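Local coordinates for protein oxidoreductase (Listeria innocua, PDB 3E18) that binds NAD through a Rossmann-fold domain and is probably a dehydrogenase of the GFO/IDH/MocA oxidoreductase family, its substrate being unknown, at residues K4-V9 and V314-S319; S18-L23 and S306-F311; E136-E139 and E145-H148; V213-I216 and I222-Q225; T272-G277 and T283-S288. All coordinates share one frame; numbering follows the deposited sequence.

Interaction 1 of 5, residues K4-V9 and V314-S319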
# COMPACT_ATOMS: atom_id res chain seq x y z
N LYS A 4 49.96 -3.32 12.14
CA LYS A 4 48.98 -3.50 13.22
C LYS A 4 47.60 -4.08 12.81
O LYS A 4 46.56 -3.47 13.08
CB LYS A 4 48.74 -2.15 13.90
CG LYS A 4 49.90 -1.57 14.68
CD LYS A 4 49.39 -0.62 15.77
CE LYS A 4 48.49 0.48 15.19
NZ LYS A 4 47.91 1.39 16.24
N LYS A 5 47.60 -5.26 12.19
CA LYS A 5 46.37 -5.83 11.65
C LYS A 5 45.55 -6.62 12.67
O LYS A 5 46.07 -7.55 13.30
CB LYS A 5 46.67 -6.72 10.44
CG LYS A 5 46.69 -5.97 9.11
CD LYS A 5 46.58 -6.93 7.94
CE LYS A 5 46.14 -6.22 6.66
NZ LYS A 5 47.12 -5.19 6.21
N TYR A 6 44.28 -6.24 12.83
CA TYR A 6 43.35 -7.00 13.66
C TYR A 6 43.04 -8.35 13.03
O TYR A 6 42.81 -8.43 11.83
CB TYR A 6 42.06 -6.25 13.85
CG TYR A 6 42.17 -5.03 14.72
CD1 TYR A 6 42.21 -5.16 16.11
CD2 TYR A 6 42.23 -3.76 14.17
CE1 TYR A 6 42.31 -4.03 16.93
CE2 TYR A 6 42.32 -2.63 14.98
CZ TYR A 6 42.36 -2.77 16.36
OH TYR A 6 42.46 -1.65 17.16
N GLN A 7 43.02 -9.39 13.85
CA GLN A 7 42.77 -10.74 13.39
C GLN A 7 41.34 -11.12 13.71
O GLN A 7 40.93 -11.13 14.88
CB GLN A 7 43.73 -11.71 14.08
CG GLN A 7 45.20 -11.31 13.95
CD GLN A 7 45.66 -11.29 12.51
OE1 GLN A 7 45.54 -12.29 11.79
NE2 GLN A 7 46.19 -10.15 12.07
N LEU A 8 40.59 -11.44 12.66
CA LEU A 8 39.18 -11.82 12.75
C LEU A 8 39.01 -13.30 12.48
O LEU A 8 39.59 -13.81 11.52
CB LEU A 8 38.36 -11.04 11.71
CG LEU A 8 36.86 -11.34 11.64
CD1 LEU A 8 36.14 -10.50 12.70
CD2 LEU A 8 36.34 -11.03 10.27
N VAL A 9 38.23 -14.00 13.30
CA VAL A 9 37.86 -15.39 12.99
C VAL A 9 36.40 -15.45 12.55
O VAL A 9 35.51 -14.86 13.19
CB VAL A 9 38.17 -16.37 14.15
CG1 VAL A 9 37.53 -17.74 13.93
CG2 VAL A 9 39.69 -16.50 14.35
N VAL A 314 36.49 2.16 14.73
CA VAL A 314 35.87 2.08 16.06
C VAL A 314 36.82 1.37 17.04
O VAL A 314 37.04 1.85 18.15
CB VAL A 314 34.47 1.38 16.00
CG1 VAL A 314 33.98 1.01 17.39
CG2 VAL A 314 33.47 2.29 15.32
N LEU A 315 37.43 0.26 16.59
CA LEU A 315 38.42 -0.46 17.40
C LEU A 315 39.64 0.39 17.75
O LEU A 315 40.18 0.26 18.85
CB LEU A 315 38.90 -1.74 16.69
CG LEU A 315 37.92 -2.86 16.33
CD1 LEU A 315 38.65 -4.16 16.00
CD2 LEU A 315 36.89 -3.09 17.43
N ASN A 316 40.05 1.23 16.81
CA ASN A 316 41.20 2.13 16.97
C ASN A 316 40.82 3.42 17.68
O ASN A 316 41.66 4.31 17.87
CB ASN A 316 41.84 2.43 15.61
CG ASN A 316 42.62 1.26 15.05
OD1 ASN A 316 42.64 1.03 13.84
ND2 ASN A 316 43.27 0.52 15.92
N ASN A 317 39.54 3.52 18.07
CA ASN A 317 38.95 4.69 18.74
C ASN A 317 39.13 6.04 18.00
O ASN A 317 39.31 7.10 18.62
CB ASN A 317 39.38 4.78 20.21
CG ASN A 317 38.45 5.64 21.06
OD1 ASN A 317 37.26 5.79 20.74
ND2 ASN A 317 38.98 6.21 22.13
N THR A 318 39.07 6.00 16.67
CA THR A 318 39.20 7.23 15.87
C THR A 318 37.88 7.70 15.26
O THR A 318 37.82 8.78 14.68
CB THR A 318 40.25 7.07 14.75
OG1 THR A 318 39.97 5.90 13.98
CG2 THR A 318 41.66 6.97 15.35
N SER A 319 36.83 6.90 15.41
CA SER A 319 35.54 7.20 14.79
C SER A 319 34.37 6.60 15.58
O SER A 319 34.53 5.56 16.24
CB SER A 319 35.53 6.67 13.35
OG SER A 319 34.39 7.08 12.62
O HOH W 1 44.90 -0.98 12.90
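At the beginning of strand 6-11, the first strand of the Rossmann fold in the chain, Tyr6 meets Leu315 and Asn316, where helix 307-315 ends. The contact is a CH-pi interaction: Leu315 CD1 sits 3.6 Å from the centroid of the Tyr6 ring and only 9° off the ring normal, so the methyl group lies squarely over one face. Leu315 CB extends the same cover outward, with 3.6 Å between it and Tyr6 CZ. Tyr6 holds CG beside its own backbone N (chi1 -70°), which directs the ring toward the helix end, and the tyrosine and leucine side chains run antiparallel alongside one another. Asn316 comes instead to the edge of the ring, its amide plane turned 40° from it. Although Asn316 ND2 is 2.6 Å from Tyr6 OH, the angle is too poor for a hydrogen bond. A better-defined polar link is water 1, which donates to Lys4 O and, at 3.2 Å, to Asn316 OD1. Beyond Asn316 the helix closes in a Schellman motif, Asn317 having positive phi and Asn317 N bonding to Val314 O. With no clear direct hydrogen bond between the segments, the join of strand start to helix end rests on the covered phenol face, supplemented by one bridging water.

Interaction 2 of 5, residues S18-L23 and S306-F311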
# COMPACT_ATOMS: atom_id res chain seq x y z
N SER A 18 31.22 -17.52 4.45
CA SER A 18 32.24 -17.66 3.42
C SER A 18 32.45 -16.35 2.65
O SER A 18 33.56 -16.06 2.24
CB SER A 18 31.93 -18.81 2.46
OG SER A 18 30.71 -18.59 1.78
N TYR A 19 31.38 -15.56 2.50
CA TYR A 19 31.47 -14.28 1.80
C TYR A 19 32.17 -13.21 2.65
O TYR A 19 32.80 -12.30 2.11
CB TYR A 19 30.08 -13.81 1.33
CG TYR A 19 30.10 -12.51 0.56
CD1 TYR A 19 30.88 -12.37 -0.60
CD2 TYR A 19 29.34 -11.41 0.97
CE1 TYR A 19 30.91 -11.17 -1.31
CE2 TYR A 19 29.36 -10.20 0.25
CZ TYR A 19 30.15 -10.09 -0.89
OH TYR A 19 30.17 -8.91 -1.60
N HIS A 20 32.08 -13.35 3.97
CA HIS A 20 32.76 -12.43 4.88
C HIS A 20 34.28 -12.51 4.81
O HIS A 20 34.98 -11.56 5.18
CB HIS A 20 32.29 -12.67 6.30
CG HIS A 20 31.11 -11.86 6.69
ND1 HIS A 20 31.21 -10.55 7.12
CD2 HIS A 20 29.78 -12.15 6.69
CE1 HIS A 20 30.01 -10.08 7.39
NE2 HIS A 20 29.13 -11.03 7.13
N VAL A 21 34.79 -13.65 4.33
CA VAL A 21 36.21 -13.79 4.01
C VAL A 21 36.60 -12.69 3.02
O VAL A 21 37.51 -11.91 3.30
CB VAL A 21 36.56 -15.20 3.46
CG1 VAL A 21 38.01 -15.27 3.01
CG2 VAL A 21 36.28 -16.27 4.51
N THR A 22 35.87 -12.60 1.90
CA THR A 22 36.08 -11.56 0.89
C THR A 22 35.88 -10.15 1.44
O THR A 22 36.69 -9.27 1.18
CB THR A 22 35.17 -11.80 -0.34
OG1 THR A 22 35.28 -13.17 -0.74
CG2 THR A 22 35.59 -10.92 -1.50
N LEU A 23 34.82 -9.95 2.23
CA LEU A 23 34.50 -8.63 2.77
C LEU A 23 35.52 -8.09 3.77
O LEU A 23 35.97 -6.95 3.65
CB LEU A 23 33.11 -8.62 3.43
CG LEU A 23 31.86 -8.64 2.54
CD1 LEU A 23 30.59 -8.71 3.38
CD2 LEU A 23 31.84 -7.42 1.63
N SER A 306 33.62 2.07 4.32
CA SER A 306 32.95 0.78 4.29
C SER A 306 32.65 0.31 5.71
O SER A 306 33.22 0.83 6.67
CB SER A 306 33.82 -0.26 3.56
OG SER A 306 34.90 -0.72 4.38
N PHE A 307 31.74 -0.65 5.84
CA PHE A 307 31.39 -1.22 7.15
C PHE A 307 32.63 -1.69 7.93
O PHE A 307 32.86 -1.28 9.07
CB PHE A 307 30.40 -2.38 6.98
CG PHE A 307 30.10 -3.10 8.27
CD1 PHE A 307 29.10 -2.64 9.11
CD2 PHE A 307 30.85 -4.22 8.65
CE1 PHE A 307 28.84 -3.29 10.29
CE2 PHE A 307 30.59 -4.87 9.85
CZ PHE A 307 29.59 -4.41 10.67
N TYR A 308 33.45 -2.52 7.30
CA TYR A 308 34.60 -3.09 7.97
C TYR A 308 35.72 -2.10 8.27
O TYR A 308 36.42 -2.27 9.27
CB TYR A 308 35.13 -4.30 7.20
CG TYR A 308 34.52 -5.61 7.62
CD1 TYR A 308 33.74 -6.35 6.74
CD2 TYR A 308 34.72 -6.11 8.92
CE1 TYR A 308 33.19 -7.57 7.13
CE2 TYR A 308 34.17 -7.32 9.31
CZ TYR A 308 33.41 -8.05 8.40
OH TYR A 308 32.87 -9.24 8.78
N ASN A 309 35.86 -1.05 7.46
CA ASN A 309 36.83 0.00 7.77
C ASN A 309 36.33 0.86 8.91
O ASN A 309 37.11 1.32 9.74
CB ASN A 309 37.15 0.87 6.55
CG ASN A 309 38.12 0.20 5.60
OD1 ASN A 309 38.98 -0.58 6.02
ND2 ASN A 309 38.01 0.50 4.32
N ASN A 310 35.02 1.05 8.95
CA ASN A 310 34.43 1.74 10.10
C ASN A 310 34.58 0.94 11.41
O ASN A 310 34.85 1.53 12.46
CB ASN A 310 32.96 2.03 9.84
CG ASN A 310 32.32 2.71 11.02
OD1 ASN A 310 31.33 2.22 11.57
ND2 ASN A 310 32.90 3.80 11.46
N PHE A 311 34.36 -0.37 11.35
CA PHE A 311 34.56 -1.28 12.48
C PHE A 311 35.99 -1.16 13.04
O PHE A 311 36.16 -1.00 14.24
CB PHE A 311 34.26 -2.74 12.06
CG PHE A 311 34.53 -3.76 13.15
CD1 PHE A 311 33.73 -3.83 14.29
CD2 PHE A 311 35.58 -4.67 13.03
CE1 PHE A 311 33.98 -4.77 15.30
CE2 PHE A 311 35.84 -5.62 14.02
CZ PHE A 311 35.04 -5.66 15.16
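His20 of helix 15-25 and Tyr308 of helix 307-315 are joined by a hydrogen bond between His20 ND1 and Tyr308 OH, 2.7 Å long, in which either group could be the donor. The ring centroids are 5.8 Å apart and the planes stand at 85°. Tyr308 OH lies near the imidazole plane and His20 ND1 likewise near the phenol plane, which shows that the rings meet rim to rim, neither over the face of the other. Tyr308 reaches this position with chi1 at -91°, away from a staggered value, which suggests that the bond and the surrounding packing together set its rotation. Leu23, one turn after His20, brings CB to 3.8 Å from Tyr308 CE1, an oblique approach to the ring. Its CG lies beside the backbone N (chi1 -74°), and CD1 is placed over one face of the imidazole, offset toward the rim. The other imidazole nitrogen, His20 NE2, bonds to Glu95, an NAD-binding residue, so both ring nitrogens are engaged and the ring's rotation is fixed. Around the pair, helix 15-25 follows the Gly-rich turn of the Rossmann fold; Leu70 of strand 68-71 touches both His20 and Tyr308, while His122 of strand 119-122 packs against His20 and Leu23.

Interaction 3 of 5, residues E136-E139 and E145-H148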
# COMPACT_ATOMS: atom_id res chain seq x y z
N GLU A 136 19.96 10.60 -0.43
CA GLU A 136 20.28 11.87 -1.11
C GLU A 136 19.03 12.74 -1.32
O GLU A 136 19.02 13.93 -0.95
CB GLU A 136 21.01 11.61 -2.44
CG GLU A 136 21.38 12.88 -3.25
CD GLU A 136 22.53 13.70 -2.66
OE1 GLU A 136 23.14 13.28 -1.65
OE2 GLU A 136 22.85 14.77 -3.23
N MET A 137 17.97 12.14 -1.87
CA MET A 137 16.70 12.85 -2.09
C MET A 137 16.13 13.40 -0.79
O MET A 137 15.68 14.54 -0.75
CB MET A 137 15.67 11.96 -2.80
CG MET A 137 16.08 11.50 -4.18
SD MET A 137 14.99 10.27 -4.89
CE MET A 137 13.46 11.18 -4.99
N PHE A 138 16.18 12.59 0.26
CA PHE A 138 15.63 12.93 1.57
C PHE A 138 16.36 14.13 2.17
O PHE A 138 15.74 15.08 2.65
CB PHE A 138 15.74 11.69 2.50
CG PHE A 138 15.01 11.83 3.82
CD1 PHE A 138 13.67 11.47 3.93
CD2 PHE A 138 15.68 12.26 4.96
CE1 PHE A 138 12.99 11.59 5.15
CE2 PHE A 138 15.01 12.39 6.17
CZ PHE A 138 13.67 12.05 6.27
N GLU A 139 17.69 14.10 2.12
CA GLU A 139 18.53 15.13 2.75
C GLU A 139 18.59 16.42 1.94
O GLU A 139 18.57 17.52 2.50
CB GLU A 139 19.95 14.59 2.96
CG GLU A 139 20.04 13.52 4.03
CD GLU A 139 21.39 12.85 4.07
OE1 GLU A 139 22.18 13.02 3.12
OE2 GLU A 139 21.65 12.13 5.05
N GLU A 145 10.00 18.13 1.08
CA GLU A 145 9.97 17.32 2.30
C GLU A 145 9.34 15.97 2.01
O GLU A 145 8.14 15.90 1.70
CB GLU A 145 9.19 18.05 3.39
CG GLU A 145 9.80 19.39 3.75
CD GLU A 145 9.15 20.05 4.95
OE1 GLU A 145 7.91 19.92 5.12
OE2 GLU A 145 9.87 20.72 5.73
N MET A 146 10.14 14.91 2.10
CA MET A 146 9.68 13.55 1.85
C MET A 146 8.85 13.14 3.06
O MET A 146 9.37 13.13 4.17
CB MET A 146 10.88 12.60 1.66
CG MET A 146 10.55 11.26 1.02
SD MET A 146 12.00 10.24 0.74
CE MET A 146 12.81 11.16 -0.57
N PHE A 147 7.57 12.82 2.84
CA PHE A 147 6.66 12.52 3.95
C PHE A 147 6.09 11.11 3.90
O PHE A 147 5.43 10.66 4.84
CB PHE A 147 5.54 13.58 4.09
CG PHE A 147 4.59 13.67 2.90
CD1 PHE A 147 3.54 12.76 2.74
CD2 PHE A 147 4.73 14.68 1.95
CE1 PHE A 147 2.67 12.85 1.64
CE2 PHE A 147 3.87 14.78 0.87
CZ PHE A 147 2.84 13.86 0.71
N HIS A 148 6.34 10.38 2.82
CA HIS A 148 5.80 9.05 2.70
C HIS A 148 6.74 8.20 1.86
O HIS A 148 7.12 8.63 0.78
CB HIS A 148 4.39 9.07 2.09
CG HIS A 148 3.80 7.71 1.90
ND1 HIS A 148 3.32 6.95 2.94
CD2 HIS A 148 3.67 6.95 0.78
CE1 HIS A 148 2.91 5.78 2.48
NE2 HIS A 148 3.11 5.75 1.17
O HOH W 2 12.80 15.51 3.57
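A helix-to-strand connection in the GFO/IDH/MocA C-terminal domain brings helix 129-140 against the beginning of strand 146-154, and its centre is a Met-aromatic contact between Met146 and Phe138. The sulfur approaches the ring from its rim: Met146 SD is 5.2 Å from the Phe138 centroid and 90° off the ring normal, hence in the plane of the ring. Met146 CB meets the same corner, 3.8 Å from Phe138 CD1, but obliquely. Met146 keeps CG anti to its backbone N (chi1 -164°) and then bends at chi3 (-69°), which turns the terminal methyl back toward the helix. There Met146 CE packs 3.7 Å from Met137 CB, so that one methionine side chain touches two successive helix residues. Val241 of strand 239-243 contacts both Met137 and Met146 and continues this apolar patch into the sheet. Just along the strand, Phe147 and His148 form a classic beta bulge opposite Lys242, and Phe147 packs on Ala203 of the second subunit. There is no direct hydrogen bond between the segments; water 2 makes the polar link, donating to Phe138 O and accepting from Met146 N, each 3.1 Å away, while its oxygen stands 4.1 Å above the plane of the Phe138 ring.

Interaction 4 of 5, residues V213-I216 and I222-Q225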
# COMPACT_ATOMS: atom_id res chain seq x y z
N VAL A 213 3.59 -7.08 5.11
CA VAL A 213 3.49 -5.68 4.79
C VAL A 213 3.27 -5.00 6.14
O VAL A 213 2.64 -5.58 7.02
CB VAL A 213 2.35 -5.38 3.77
CG1 VAL A 213 1.06 -6.11 4.14
CG2 VAL A 213 2.11 -3.88 3.62
N THR A 214 3.82 -3.82 6.31
CA THR A 214 3.60 -3.04 7.51
C THR A 214 3.39 -1.57 7.16
O THR A 214 3.99 -1.07 6.22
CB THR A 214 4.74 -3.27 8.54
OG1 THR A 214 4.55 -2.41 9.67
CG2 THR A 214 6.11 -3.02 7.93
N PHE A 215 2.55 -0.86 7.92
CA PHE A 215 2.37 0.55 7.69
C PHE A 215 2.79 1.21 8.98
O PHE A 215 2.22 0.93 10.05
CB PHE A 215 0.91 0.89 7.34
CG PHE A 215 0.71 2.28 6.75
CD1 PHE A 215 0.74 2.47 5.37
CD2 PHE A 215 0.50 3.40 7.57
CE1 PHE A 215 0.56 3.74 4.81
CE2 PHE A 215 0.32 4.66 7.02
CZ PHE A 215 0.34 4.84 5.62
N ILE A 216 3.80 2.06 8.88
CA ILE A 216 4.43 2.68 10.03
C ILE A 216 4.16 4.17 10.02
O ILE A 216 4.25 4.81 8.98
CB ILE A 216 5.96 2.40 10.01
CG1 ILE A 216 6.22 0.89 10.14
CG2 ILE A 216 6.70 3.13 11.12
CD1 ILE A 216 7.56 0.47 9.58
N ILE A 222 5.54 11.42 9.37
CA ILE A 222 6.03 10.63 8.23
C ILE A 222 5.41 9.24 8.25
O ILE A 222 5.26 8.64 9.32
CB ILE A 222 7.57 10.57 8.20
CG1 ILE A 222 8.12 11.95 7.82
CG2 ILE A 222 8.11 9.48 7.21
CD1 ILE A 222 9.63 12.03 7.83
N THR A 223 5.05 8.73 7.08
CA THR A 223 4.45 7.42 7.02
C THR A 223 5.29 6.54 6.08
O THR A 223 6.05 7.04 5.24
CB THR A 223 2.94 7.44 6.61
OG1 THR A 223 2.80 8.01 5.30
CG2 THR A 223 2.08 8.24 7.61
N ALA A 224 5.22 5.24 6.28
CA ALA A 224 5.99 4.33 5.43
C ALA A 224 5.25 3.05 5.31
O ALA A 224 4.57 2.64 6.23
CB ALA A 224 7.38 4.08 6.01
N GLN A 225 5.42 2.40 4.16
CA GLN A 225 4.90 1.08 3.99
C GLN A 225 6.09 0.25 3.57
O GLN A 225 6.78 0.64 2.62
CB GLN A 225 3.83 1.05 2.90
CG GLN A 225 3.27 -0.37 2.65
CD GLN A 225 2.07 -0.37 1.71
OE1 GLN A 225 1.32 0.59 1.66
NE2 GLN A 225 1.90 -1.46 0.96
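Ala224 O accepts the shortest bond of this pairing, from Ile216 N at 2.8 Å, and with an N-H...O angle of 173° the bond is nearly straight. The same carbonyl oxygen receives a CA-H...O contact from Phe215 CA and lies over one face of the Phe215 ring, offset toward the rim. The return bond, Ala224 N to Ile216 O at 2.9 Å, is more bent, 147°. Together they define Ile216 and Ala224 as an antiparallel hydrogen-bonded pair; Phe215 and Gln225 form the adjacent non-hydrogen-bonded pair. These strands make an antiparallel beta hairpin, their axes 4.7 Å apart.

With chi1 at -165° the Phe215 ring swings away from its own backbone N and leans across to the partner strand, where Phe215 CZ meets Thr223 CB at 3.8 Å. Gln225 crosses it at about a right angle, its extended chain running past Val213, whose CG2 is 3.6 Å from Gln225 NE2. That amide nitrogen bonds to Glu227, and Gln225 OE1 accepts from Gln225 NE2 of the second subunit. Thr223 OG1 is bonded to His148 on the next strand. On the other face, Ile216 and Ala224 pack on Leu185 of helix 173-188. One face is thus apolar and lies on a helix; the other mixes the Phe215 ring with the Gln225 amide, and both of these meet the second subunit.

Interaction 5 of 5, residues T272-G277 and T283-S288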
# COMPACT_ATOMS: atom_id res chain seq x y z
N THR A 272 -6.26 18.26 -19.68
CA THR A 272 -7.28 17.86 -20.65
C THR A 272 -7.77 16.45 -20.27
O THR A 272 -6.96 15.53 -20.12
CB THR A 272 -6.77 17.91 -22.12
OG1 THR A 272 -5.57 17.15 -22.25
CG2 THR A 272 -6.51 19.36 -22.54
N PRO A 273 -9.10 16.30 -20.09
CA PRO A 273 -9.70 15.04 -19.65
C PRO A 273 -9.45 13.82 -20.54
O PRO A 273 -9.21 13.96 -21.74
CB PRO A 273 -11.20 15.36 -19.59
CG PRO A 273 -11.38 16.58 -20.42
CD PRO A 273 -10.11 17.35 -20.28
N ILE A 274 -9.47 12.64 -19.92
CA ILE A 274 -9.48 11.37 -20.66
C ILE A 274 -10.71 10.55 -20.31
O ILE A 274 -11.44 10.86 -19.35
CB ILE A 274 -8.25 10.45 -20.37
CG1 ILE A 274 -7.37 11.00 -19.24
CG2 ILE A 274 -7.51 10.10 -21.67
CD1 ILE A 274 -6.83 9.91 -18.33
N LYS A 275 -10.92 9.51 -21.10
CA LYS A 275 -11.84 8.43 -20.78
C LYS A 275 -11.12 7.53 -19.76
O LYS A 275 -10.13 6.87 -20.09
CB LYS A 275 -12.19 7.65 -22.05
CG LYS A 275 -13.05 6.38 -21.85
CD LYS A 275 -14.51 6.57 -22.28
CE LYS A 275 -15.37 7.16 -21.17
NZ LYS A 275 -16.80 7.25 -21.58
N ALA A 276 -11.61 7.53 -18.53
CA ALA A 276 -11.12 6.61 -17.51
C ALA A 276 -12.26 5.67 -17.14
O ALA A 276 -13.17 6.05 -16.41
CB ALA A 276 -10.65 7.37 -16.29
N GLY A 277 -12.22 4.44 -17.66
CA GLY A 277 -13.32 3.50 -17.48
C GLY A 277 -14.61 4.05 -18.07
O GLY A 277 -14.65 4.45 -19.23
N THR A 283 -9.39 15.41 -12.87
CA THR A 283 -8.52 15.28 -11.69
C THR A 283 -7.56 14.08 -11.72
O THR A 283 -6.48 14.14 -11.14
CB THR A 283 -9.36 15.25 -10.38
OG1 THR A 283 -8.55 14.79 -9.28
CG2 THR A 283 -10.53 14.33 -10.54
N MET A 284 -7.95 13.00 -12.40
CA MET A 284 -7.10 11.82 -12.52
C MET A 284 -6.46 11.70 -13.91
O MET A 284 -5.85 10.68 -14.25
CB MET A 284 -7.87 10.55 -12.13
CG MET A 284 -8.43 10.59 -10.70
SD MET A 284 -7.16 10.77 -9.41
CE MET A 284 -8.21 10.59 -7.95
N ALA A 285 -6.60 12.76 -14.71
CA ALA A 285 -5.94 12.87 -16.01
C ALA A 285 -4.50 13.34 -15.82
O ALA A 285 -4.21 14.03 -14.83
CB ALA A 285 -6.70 13.85 -16.89
N PRO A 286 -3.58 12.97 -16.75
CA PRO A 286 -2.22 13.53 -16.65
C PRO A 286 -2.26 15.06 -16.59
O PRO A 286 -3.10 15.68 -17.26
CB PRO A 286 -1.55 13.07 -17.94
CG PRO A 286 -2.28 11.83 -18.32
CD PRO A 286 -3.70 12.06 -17.90
N PRO A 287 -1.39 15.68 -15.77
CA PRO A 287 -1.33 17.14 -15.78
C PRO A 287 -0.88 17.65 -17.15
O PRO A 287 -0.28 16.89 -17.93
CB PRO A 287 -0.26 17.46 -14.71
CG PRO A 287 -0.18 16.23 -13.87
CD PRO A 287 -0.45 15.09 -14.79
N SER A 288 -1.19 18.91 -17.45
CA SER A 288 -0.74 19.53 -18.70
C SER A 288 0.79 19.55 -18.75
O SER A 288 1.45 19.53 -17.71
CB SER A 288 -1.31 20.93 -18.86
OG SER A 288 -0.96 21.74 -17.75
O HOH W 3 -4.44 14.91 -19.62
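Ile274 and Ala285 form the close-packed part of this contact, where the short strand 274-276 lies beside the loop that follows strand 279-281. Ile274 CG1 is 3.8 Å from Ala285 CB, and Ala285 CB also lies 3.7 Å from the backbone carbonyl Thr272 O. The alanine methyl thus sits against both groups, and Ala285 is buried in the assembly. Further out, Ile274 CD1 reaches Pro286 CD, also 3.8 Å away, the isoleucine branch crossing the proline ring at about a right angle. Chi1 of Ile274 is 6°, a nearly eclipsed value, and chi2 is 141°; the side chain is exposed, so this conformer should be read with caution.

The outer side, toward which the end of Ile274 extends, is looser. Thr272 and Pro286 are exposed, and there water 3 spans the segments, donating to Thr272 O at 2.6 Å and to Pro286 O at 2.8 Å. On the strand side, Ile274 pairs through its backbone with Thr281 in the small two-stranded sheet. The second subunit takes part as well: Asn157 of that subunit bonds to the carbonyl oxygens of Thr283 and Ala285, and Arg125 of that subunit bonds to Ala276 O. With no direct hydrogen bond between the two segments, their mutual hold is a small apolar patch and one water, whereas backbone carbonyls on both are used to grip the neighbouring subunit.

Overall arrangement
Interactions 1 and 2 belong to the NAD-binding half, their centres 12 Å apart; both use helix 307-315, which returns late in the chain to pack on strand 6-11 and helix 15-25. The other three contacts fall within the long chain excursion between those ends. Interactions 3 and 4, centres 15 Å apart, share the mixed sheet, in which strands 146-154 and 223-229 are neighbours; His148 and Thr223 touch there. Interaction 5 comes later still, in an arm about 60 Å from interaction 1, centre to centre. Interactions 3, 4 and 5 all reach the second subunit, and the arm of interaction 5 touches the NAD-binding half of that subunit, at its Tyr19.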